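Alanine dehydrogenase (Archaeoglobus fulgidus, PDB 1OMO) catalyses the NAD(+)-dependent oxidative deamination of L-alanine to pyruvate, and the reverse reductive amination of pyruvate, as a homodimer. Local coordinates at residues P200-A204 / E205-E209; Q224-D227 / V228-K232; G248-N251 / V252-K256. All blocks are in the same frame, centred on the assembly; numbering follows the deposited sequence.

How the contacts relate
All three contacts are local turns in the NAD-binding half of the chain, and each is only partly buried. Contact 1 is more open to solvent: exposed Lys203 lies on a tryptophan face, and one valine reaches the adenine of NAD. Contact 2 touches it, with centres 8 Å apart, and caps a short helix with an aspartate. Contact 3 begins another helix, but with a type I turn, an asparagine and waters. Contacts 2 and 3 set buried Leu226, Ile230 and Asn251 against exposed ends. Contacts 2 and 3 also touch, and each gives one glutamate to the same sodium ion. Leu226 N bonds Glu249 OE2 across them at 2.6 Å. Contacts 1 and 3 do not meet.

Contact 1: P200-A204 / E205-E209; sequences PVVKA and EWVEE. With NAD (nicotinamide-adenine-dinucleotide), chain D.
Glu205 follows Ala204 in a short 3-10 turn that folds the chain back on Lys203. Its carboxylate stands near the lysine side chain, but the charged ends do not meet. Trp206 carries most of the contact. Trp206 N donates to Lys203 O at 3.0 Å, with an N-H...O angle of 147° and the donor well above the carbonyl plane. Its CG lies anti to its own carbonyl carbon and beside its N (chi1 -60°), which lays the indole back alongside Lys203. There Lys203 CB sits 3.5 Å from the centroid of the Trp206 five-membered ring, 8° off the ring normal. This is a CH-pi contact straight over the face. The extended lysine chain then runs on across the indole, and Lys203 CD reaches Trp206 CZ2 at 3.4 Å. Lys203 N also lies over this face of the indole, 3.4 Å from Trp206 CE3. Val201 O approaches Trp206 CZ3 obliquely, at 3.6 Å. The indole also rests on Ala182 and Glu183 of the helix 182-185. Next, Val207 N closes the turn on Ala204 O at 2.8 Å. Its side chain is buried, and Val207 CG2 meets Val202 CG1 at 3.8 Å, the two side chains crossing at about a right angle. Ile230 packs against both valines. Beyond them Glu208 leaves the turn and pairs with Arg187 in a salt bridge. At the far end of the contact, Val201 CG2 lies 3.5 Å from N6A of NAD. The loop leads from strand 190-193 toward strand 212-215 of the parallel sheet, and its start lines the adenine end of the dinucleotide pocket in a Rossmann-fold NAD domain.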
loop_
_atom_site.group_PDB
_atom_site.type_symbol
_atom_site.label_atom_id
_atom_site.label_comp_id
_atom_site.label_asym_id
_atom_site.label_seq_id
_atom_site.Cartn_x
_atom_site.Cartn_y
_atom_site.Cartn_z
ATOM N N PRO A 200 23.754 19.847 7.115
ATOM C CA PRO A 200 24.674 19.183 8.047
ATOM C C PRO A 200 24.627 19.681 9.479
ATOM O O PRO A 200 24.657 20.880 9.740
ATOM C CB PRO A 200 26.044 19.404 7.403
ATOM C CG PRO A 200 25.703 19.428 5.913
ATOM C CD PRO A 200 24.453 20.287 5.891
ATOM N N VAL A 201 24.528 18.740 10.406
ATOM C CA VAL A 201 24.521 19.058 11.824
ATOM C C VAL A 201 25.815 18.544 12.484
ATOM O O VAL A 201 26.120 18.862 13.626
ATOM C CB VAL A 201 23.310 18.425 12.520
ATOM C CG1 VAL A 201 23.587 18.337 13.995
ATOM C CG2 VAL A 201 22.040 19.267 12.253
ATOM N N VAL A 202 26.565 17.729 11.760
ATOM C CA VAL A 202 27.805 17.183 12.287
ATOM C C VAL A 202 28.913 17.499 11.298
ATOM O O VAL A 202 28.788 17.212 10.105
ATOM C CB VAL A 202 27.718 15.629 12.489
ATOM C CG1 VAL A 202 29.090 15.052 12.879
ATOM C CG2 VAL A 202 26.716 15.324 13.560
ATOM N N LYS A 203 29.991 18.088 11.795
ATOM C CA LYS A 203 31.126 18.431 10.936
ATOM C C LYS A 203 32.117 17.293 10.836
ATOM O O LYS A 203 32.342 16.588 11.806
ATOM C CB LYS A 203 31.829 19.687 11.467
ATOM C CG LYS A 203 31.081 20.960 11.134
ATOM C CD LYS A 203 31.708 22.250 11.715
ATOM C CE LYS A 203 30.997 23.467 11.089
ATOM N NZ LYS A 203 31.197 24.804 11.749
ATOM N N ALA A 204 32.716 17.110 9.667
ATOM C CA ALA A 204 33.696 16.038 9.502
ATOM C C ALA A 204 34.839 16.135 10.508
ATOM O O ALA A 204 35.184 15.161 11.159
ATOM C CB ALA A 204 34.259 16.021 8.071
ATOM N N GLU A 205 35.415 17.311 10.656
ATOM C CA GLU A 205 36.536 17.455 11.581
ATOM C C GLU A 205 36.170 17.113 13.017
ATOM O O GLU A 205 37.040 16.965 13.852
ATOM C CB GLU A 205 37.139 18.869 11.499
ATOM C CG GLU A 205 36.360 19.924 12.274
ATOM C CD GLU A 205 36.268 21.250 11.538
ATOM O OE1 GLU A 205 35.868 21.254 10.353
ATOM O OE2 GLU A 205 36.584 22.293 12.154
ATOM N N TRP A 206 34.885 16.989 13.317
ATOM C CA TRP A 206 34.472 16.628 14.671
ATOM C C TRP A 206 34.488 15.092 14.842
ATOM O O TRP A 206 34.479 14.580 15.959
ATOM C CB TRP A 206 33.047 17.123 14.962
ATOM C CG TRP A 206 32.809 18.614 14.872
ATOM C CD1 TRP A 206 33.749 19.598 14.732
ATOM C CD2 TRP A 206 31.541 19.284 14.951
ATOM N NE1 TRP A 206 33.148 20.838 14.720
ATOM C CE2 TRP A 206 31.794 20.677 14.854
ATOM C CE3 TRP A 206 30.219 18.844 15.092
ATOM C CZ2 TRP A 206 30.774 21.631 14.895
ATOM C CZ3 TRP A 206 29.202 19.795 15.132
ATOM C CH2 TRP A 206 29.488 21.175 15.031
ATOM N N VAL A 207 34.507 14.353 13.737
ATOM C CA VAL A 207 34.444 12.895 13.853
ATOM C C VAL A 207 35.800 12.232 13.909
ATOM O O VAL A 207 36.617 12.383 12.997
ATOM C CB VAL A 207 33.639 12.248 12.697
ATOM C CG1 VAL A 207 33.538 10.721 12.922
ATOM C CG2 VAL A 207 32.238 12.861 12.620
ATOM N N GLU A 208 36.019 11.501 14.999
ATOM C CA GLU A 208 37.275 10.795 15.207
ATOM C C GLU A 208 37.265 9.427 14.542
ATOM O O GLU A 208 36.200 8.863 14.261
ATOM C CB GLU A 208 37.546 10.614 16.709
ATOM C CG GLU A 208 37.266 11.877 17.558
ATOM C CD GLU A 208 38.359 12.190 18.589
ATOM O OE1 GLU A 208 38.042 12.871 19.579
ATOM O OE2 GLU A 208 39.527 11.778 18.418
ATOM N N GLU A 209 38.469 8.920 14.293
ATOM C CA GLU A 209 38.675 7.616 13.720
ATOM C C GLU A 209 37.974 6.610 14.641
ATOM O O GLU A 209 37.807 6.873 15.833
ATOM C CB GLU A 209 40.175 7.290 13.688
ATOM C CG GLU A 209 41.017 8.217 12.848
ATOM C CD GLU A 209 42.446 7.701 12.640
ATOM O OE1 GLU A 209 43.168 8.305 11.827
ATOM O OE2 GLU A 209 42.847 6.703 13.275
HETATM P PA NAD D . 11.265 14.412 17.404
HETATM O O1A NAD D . 10.750 15.672 16.813
HETATM O O2A NAD D . 10.674 13.920 18.733
HETATM O O5B NAD D . 12.898 14.256 17.595
HETATM C C5B NAD D . 13.869 15.099 16.843
HETATM C C4B NAD D . 14.679 15.895 17.899
HETATM O O4B NAD D . 15.652 16.660 17.059
HETATM C C3B NAD D . 13.915 17.056 18.696
HETATM O O3B NAD D . 14.065 16.879 20.160
HETATM C C2B NAD D . 14.514 18.386 18.178
HETATM O O2B NAD D . 14.504 19.501 18.992
HETATM C C1B NAD D . 15.911 17.890 17.694
HETATM N N9A NAD D . 16.471 18.678 16.636
HETATM C C8A NAD D . 15.907 19.272 15.524
HETATM N N7A NAD D . 16.779 19.906 14.769
HETATM C C5A NAD D . 17.973 19.774 15.333
HETATM C C6A NAD D . 19.301 20.248 14.942
HETATM N N6A NAD D . 19.489 20.972 13.869
HETATM N N1A NAD D . 20.322 19.884 15.803
HETATM C C2A NAD D . 20.147 19.147 16.925
HETATM N N3A NAD D . 18.883 18.673 17.343
HETATM C C4A NAD D . 17.830 18.998 16.504
HETATM O O3 NAD D . 11.300 13.065 16.426
HETATM P PN NAD D . 11.721 11.432 16.630
HETATM O O1N NAD D . 12.383 11.300 17.977
HETATM O O2N NAD D . 10.543 10.572 16.217
HETATM O O5D NAD D . 12.916 11.377 15.443
HETATM C C5D NAD D . 12.396 12.130 14.164
HETATM C C4D NAD D . 13.307 11.958 12.993
HETATM O O4D NAD D . 13.483 10.449 12.774
HETATM C C3D NAD D . 12.753 12.481 11.630
HETATM O O3D NAD D . 13.805 12.803 10.702
HETATM C C2D NAD D . 11.910 11.277 11.198
HETATM O O2D NAD D . 11.337 11.392 9.937
HETATM C C1D NAD D . 12.959 10.090 11.432
HETATM N N1N NAD D . 12.482 8.685 11.675
HETATM C C2N NAD D . 13.164 7.714 10.820
HETATM C C3N NAD D . 12.881 6.341 11.158
HETATM C C7N NAD D . 13.641 5.258 10.182
HETATM O O7N NAD D . 13.137 4.105 10.066
HETATM N N7N NAD D . 14.796 5.654 9.556
HETATM C C4N NAD D . 12.052 5.881 12.209
HETATM C C5N NAD D . 11.446 6.956 12.978
HETATM C C6N NAD D . 11.662 8.319 12.718
#

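Contact 2: Q224-D227 / V228-K232; sequences QELD and VEILK. With NA (sodium ion), chain C.
Asp227 ends an irregular run of chain and the backbone turns at once into the short, weakly bonded helix 228-232, with Ile230 N bonded to Asp227 O at 3.0 Å, with an N-H...O angle of 154°. The side chain of Asp227 is the N-cap. Its CG lies anti to the backbone N (chi1 -178°), beside the carbonyl carbon, and this brings the carboxylate up to the first helical turn. Asp227 OD1 accepts from Glu229 N at 3.0 Å in a fairly straight bond (166°), the donor standing above the carboxylate plane. The second oxygen, OD2, takes the N-H of Ala204 in the preceding loop. Both carboxylate oxygens are therefore held by backbone amides. With an alanine in place of Asp227, the amides of Glu229 and Ala204 would probably lose their shared acceptor group, and the helix start its tie to the loop. On the buried side, Leu226 CG meets Ile230 CD1 at 3.8 Å, the two side chains crossing at about a right angle. Both also pack on Ile213 and Ile287 of the sheet. Gln224 NE2 touches Val228 CG2 at 3.5 Å. On the outer side, Lys232 NZ forms a salt bridge with Glu229 OE2 at 2.8 Å. Glu225 takes no part in the cap; its OE1 binds the sodium ion at 2.4 Å, while its OE2 accepts from Thr195 N. This is an N-capped helix in the beta-alpha-beta crossover between the parallel strands 212-215 and 234-238, next to a metal site shared with Ala218 and Glu249.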
loop_
_atom_site.group_PDB
_atom_site.type_symbol
_atom_site.label_atom_id
_atom_site.label_comp_id
_atom_site.label_asym_id
_atom_site.label_seq_id
_atom_site.Cartn_x
_atom_site.Cartn_y
_atom_site.Cartn_z
ATOM N N GLN A 224 19.192 15.494 5.350
ATOM C CA GLN A 224 20.631 15.244 5.419
ATOM C C GLN A 224 21.225 15.734 6.745
ATOM O O GLN A 224 21.075 16.912 7.075
ATOM C CB GLN A 224 21.306 15.983 4.279
ATOM C CG GLN A 224 22.833 16.066 4.381
ATOM C CD GLN A 224 23.405 17.100 3.411
ATOM O OE1 GLN A 224 23.098 18.292 3.505
ATOM N NE2 GLN A 224 24.213 16.651 2.476
ATOM N N GLU A 225 21.904 14.868 7.499
ATOM C CA GLU A 225 22.484 15.296 8.785
ATOM C C GLU A 225 24.009 15.352 8.852
ATOM O O GLU A 225 24.582 15.969 9.777
ATOM C CB GLU A 225 22.047 14.384 9.927
ATOM C CG GLU A 225 20.577 14.154 10.056
ATOM C CD GLU A 225 20.281 13.209 11.215
ATOM O OE1 GLU A 225 20.267 11.978 11.012
ATOM O OE2 GLU A 225 20.088 13.697 12.339
ATOM N N LEU A 226 24.667 14.716 7.888
ATOM C CA LEU A 226 26.112 14.639 7.914
ATOM C C LEU A 226 26.843 15.399 6.854
ATOM O O LEU A 226 26.434 15.410 5.697
ATOM C CB LEU A 226 26.545 13.170 7.830
ATOM C CG LEU A 226 26.806 12.382 9.126
ATOM C CD1 LEU A 226 25.774 12.676 10.168
ATOM C CD2 LEU A 226 26.864 10.903 8.817
ATOM N N ASP A 227 27.928 16.037 7.296
ATOM C CA ASP A 227 28.863 16.758 6.442
ATOM C C ASP A 227 29.146 15.686 5.420
ATOM O O ASP A 227 29.483 14.581 5.790
ATOM C CB ASP A 227 30.180 17.043 7.218
ATOM C CG ASP A 227 31.217 17.862 6.406
ATOM O OD1 ASP A 227 31.166 17.879 5.162
ATOM O OD2 ASP A 227 32.108 18.484 7.023
ATOM N N VAL A 228 29.026 15.996 4.144
ATOM C CA VAL A 228 29.296 15.001 3.126
ATOM C C VAL A 228 30.737 14.467 3.207
ATOM O O VAL A 228 31.000 13.326 2.819
ATOM C CB VAL A 228 28.997 15.578 1.739
ATOM C CG1 VAL A 228 29.465 14.653 0.684
ATOM C CG2 VAL A 228 27.488 15.758 1.578
ATOM N N GLU A 229 31.679 15.258 3.726
ATOM C CA GLU A 229 33.068 14.785 3.815
ATOM C C GLU A 229 33.187 13.560 4.733
ATOM O O GLU A 229 34.165 12.818 4.655
ATOM C CB GLU A 229 34.003 15.896 4.334
ATOM C CG GLU A 229 34.278 17.061 3.350
ATOM C CD GLU A 229 35.081 16.646 2.106
ATOM O OE1 GLU A 229 36.018 15.840 2.244
ATOM O OE2 GLU A 229 34.797 17.145 0.992
ATOM N N ILE A 230 32.217 13.372 5.629
ATOM C CA ILE A 230 32.231 12.209 6.516
ATOM C C ILE A 230 31.904 11.000 5.646
ATOM O O ILE A 230 32.514 9.953 5.788
ATOM C CB ILE A 230 31.138 12.310 7.634
ATOM C CG1 ILE A 230 31.393 13.533 8.509
ATOM C CG2 ILE A 230 31.121 11.068 8.494
ATOM C CD1 ILE A 230 30.266 13.824 9.524
ATOM N N LEU A 231 30.950 11.158 4.731
ATOM C CA LEU A 231 30.539 10.067 3.849
ATOM C C LEU A 231 31.691 9.559 2.994
ATOM O O LEU A 231 31.902 8.343 2.878
ATOM C CB LEU A 231 29.361 10.499 2.952
ATOM C CG LEU A 231 28.032 10.847 3.640
ATOM C CD1 LEU A 231 26.937 11.164 2.573
ATOM C CD2 LEU A 231 27.610 9.681 4.523
ATOM N N LYS A 232 32.437 10.486 2.407
ATOM C CA LYS A 232 33.582 10.143 1.545
ATOM C C LYS A 232 34.641 9.265 2.219
ATOM O O LYS A 232 35.284 8.426 1.596
ATOM C CB LYS A 232 34.292 11.422 1.092
ATOM C CG LYS A 232 33.471 12.331 0.246
ATOM C CD LYS A 232 34.288 13.543 -0.088
ATOM C CE LYS A 232 33.510 14.512 -0.928
ATOM N NZ LYS A 232 34.348 15.681 -1.311
HETATM NA NA NA C . 20.482 10.808 8.904
#

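Contact 3: G248-N251 / V252-K256; sequences GEIN and VAVSK. With NA (sodium ion), chain C.
Ile250 and Val254 form the tight apolar part of this contact. Ile250 CD1 touches Val254 CG2 at 3.7 Å, the side chains meeting at a slant. The backbone beneath them is closed by two helical bonds. Val254 N donates to Ile250 O at 3.0 Å, nearly along the C=O axis, and Ser255 N donates to Asn251 O at 2.9 Å. Just before the helix the chain makes a type I turn from Gly248 to Asn251. Gly248 O is gripped twice there, by Asn251 N and by Asn251 ND2. The bond from Asn251 ND2 to Gly248 O is 2.8 Å long, and the acceptor lies close to the amide plane. Asn251 CG stands between its backbone N and carbonyl carbon (chi1 85°), which turns the amide back over the turn. The rest of that buried amide is also engaged: OD1 accepts from Gly222 N, and ND2 donates to Lys223 O as well. The other side of the turn is looser and is bridged by water. Glu249 O accepts from two waters. Water 1 in turn takes Val252 N at 2.9 Å, and water 2 takes Ala253 N at 3.1 Å. The two waters link Glu249 O to amides of the first helical turn. Farther out, Ser255 lies at the solvent side, and a third water donates to Asn251 O at 3.0 Å. Glu249 CB is directed away from the helix, and Glu249 OE1 binds the sodium ion at 2.8 Å. The turn joins helix 241-247 to helix 251-255. Asp289, at the end of strand 285-289, accepts from the amides of Glu249 and Ile250, and Ala253 packs against Leu231 of helix 228-232.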
loop_
_atom_site.group_PDB
_atom_site.type_symbol
_atom_site.label_atom_id
_atom_site.label_comp_id
_atom_site.label_asym_id
_atom_site.label_seq_id
_atom_site.Cartn_x
_atom_site.Cartn_y
_atom_site.Cartn_z
ATOM N N GLY A 248 17.606 8.442 2.374
ATOM C CA GLY A 248 18.456 8.175 3.533
ATOM C C GLY A 248 19.521 9.245 3.780
ATOM O O GLY A 248 19.540 10.248 3.101
ATOM N N GLU A 249 20.417 9.037 4.739
ATOM C CA GLU A 249 21.429 10.044 4.999
ATOM C C GLU A 249 22.246 10.332 3.731
ATOM O O GLU A 249 22.740 11.466 3.546
ATOM C CB GLU A 249 22.336 9.603 6.162
ATOM C CG GLU A 249 23.563 10.499 6.475
ATOM C CD GLU A 249 23.216 11.961 6.672
ATOM O OE1 GLU A 249 22.147 12.260 7.243
ATOM O OE2 GLU A 249 24.030 12.814 6.265
ATOM N N ILE A 250 22.376 9.348 2.844
ATOM C CA ILE A 250 23.155 9.601 1.632
ATOM C C ILE A 250 22.386 10.216 0.446
ATOM O O ILE A 250 23.005 10.462 -0.591
ATOM C CB ILE A 250 23.808 8.319 1.073
ATOM C CG1 ILE A 250 22.767 7.449 0.387
ATOM C CG2 ILE A 250 24.406 7.492 2.187
ATOM C CD1 ILE A 250 23.375 6.259 -0.313
ATOM N N ASN A 251 21.078 10.484 0.566
ATOM C CA ASN A 251 20.349 10.969 -0.632
ATOM C C ASN A 251 20.877 12.234 -1.328
ATOM O O ASN A 251 21.078 12.214 -2.542
ATOM C CB ASN A 251 18.818 11.037 -0.359
ATOM C CG ASN A 251 18.365 12.321 0.311
ATOM O OD1 ASN A 251 18.073 13.330 -0.354
ATOM N ND2 ASN A 251 18.266 12.285 1.637
ATOM N N VAL A 252 21.151 13.294 -0.572
ATOM C CA VAL A 252 21.672 14.564 -1.127
ATOM C C VAL A 252 23.026 14.344 -1.810
ATOM O O VAL A 252 23.264 14.794 -2.941
ATOM C CB VAL A 252 21.813 15.663 0.010
ATOM C CG1 VAL A 252 22.357 16.990 -0.551
ATOM C CG2 VAL A 252 20.460 15.917 0.643
ATOM N N ALA A 253 23.909 13.608 -1.139
ATOM C CA ALA A 253 25.218 13.325 -1.683
ATOM C C ALA A 253 25.141 12.599 -3.005
ATOM O O ALA A 253 25.832 12.968 -3.963
ATOM C CB ALA A 253 26.023 12.510 -0.701
ATOM N N VAL A 254 24.313 11.557 -3.062
ATOM C CA VAL A 254 24.160 10.771 -4.293
ATOM C C VAL A 254 23.539 11.642 -5.384
ATOM O O VAL A 254 24.007 11.662 -6.519
ATOM C CB VAL A 254 23.276 9.502 -4.043
ATOM C CG1 VAL A 254 22.811 8.911 -5.355
ATOM C CG2 VAL A 254 24.069 8.453 -3.243
ATOM N N SER A 255 22.490 12.369 -5.026
ATOM C CA SER A 255 21.813 13.252 -5.971
ATOM C C SER A 255 22.705 14.362 -6.536
ATOM O O SER A 255 22.584 14.720 -7.703
ATOM C CB SER A 255 20.594 13.890 -5.310
ATOM O OG SER A 255 19.544 12.955 -5.178
ATOM N N LYS A 256 23.581 14.925 -5.710
ATOM C CA LYS A 256 24.453 15.989 -6.176
ATOM C C LYS A 256 25.741 15.424 -6.760
ATOM O O LYS A 256 26.652 16.161 -7.152
ATOM C CB LYS A 256 24.741 16.976 -5.051
ATOM C CG LYS A 256 23.516 17.768 -4.625
ATOM C CD LYS A 256 23.932 19.085 -3.972
ATOM C CE LYS A 256 22.891 19.629 -3.025
ATOM N NZ LYS A 256 23.538 20.047 -1.746
HETATM NA NA NA C . 20.482 10.808 8.904
HETATM O O HOH W 1 21.090 13.482 2.360
HETATM O O HOH W 2 24.211 13.230 1.941
HETATM O O HOH W 3 19.658 10.600 -4.634
#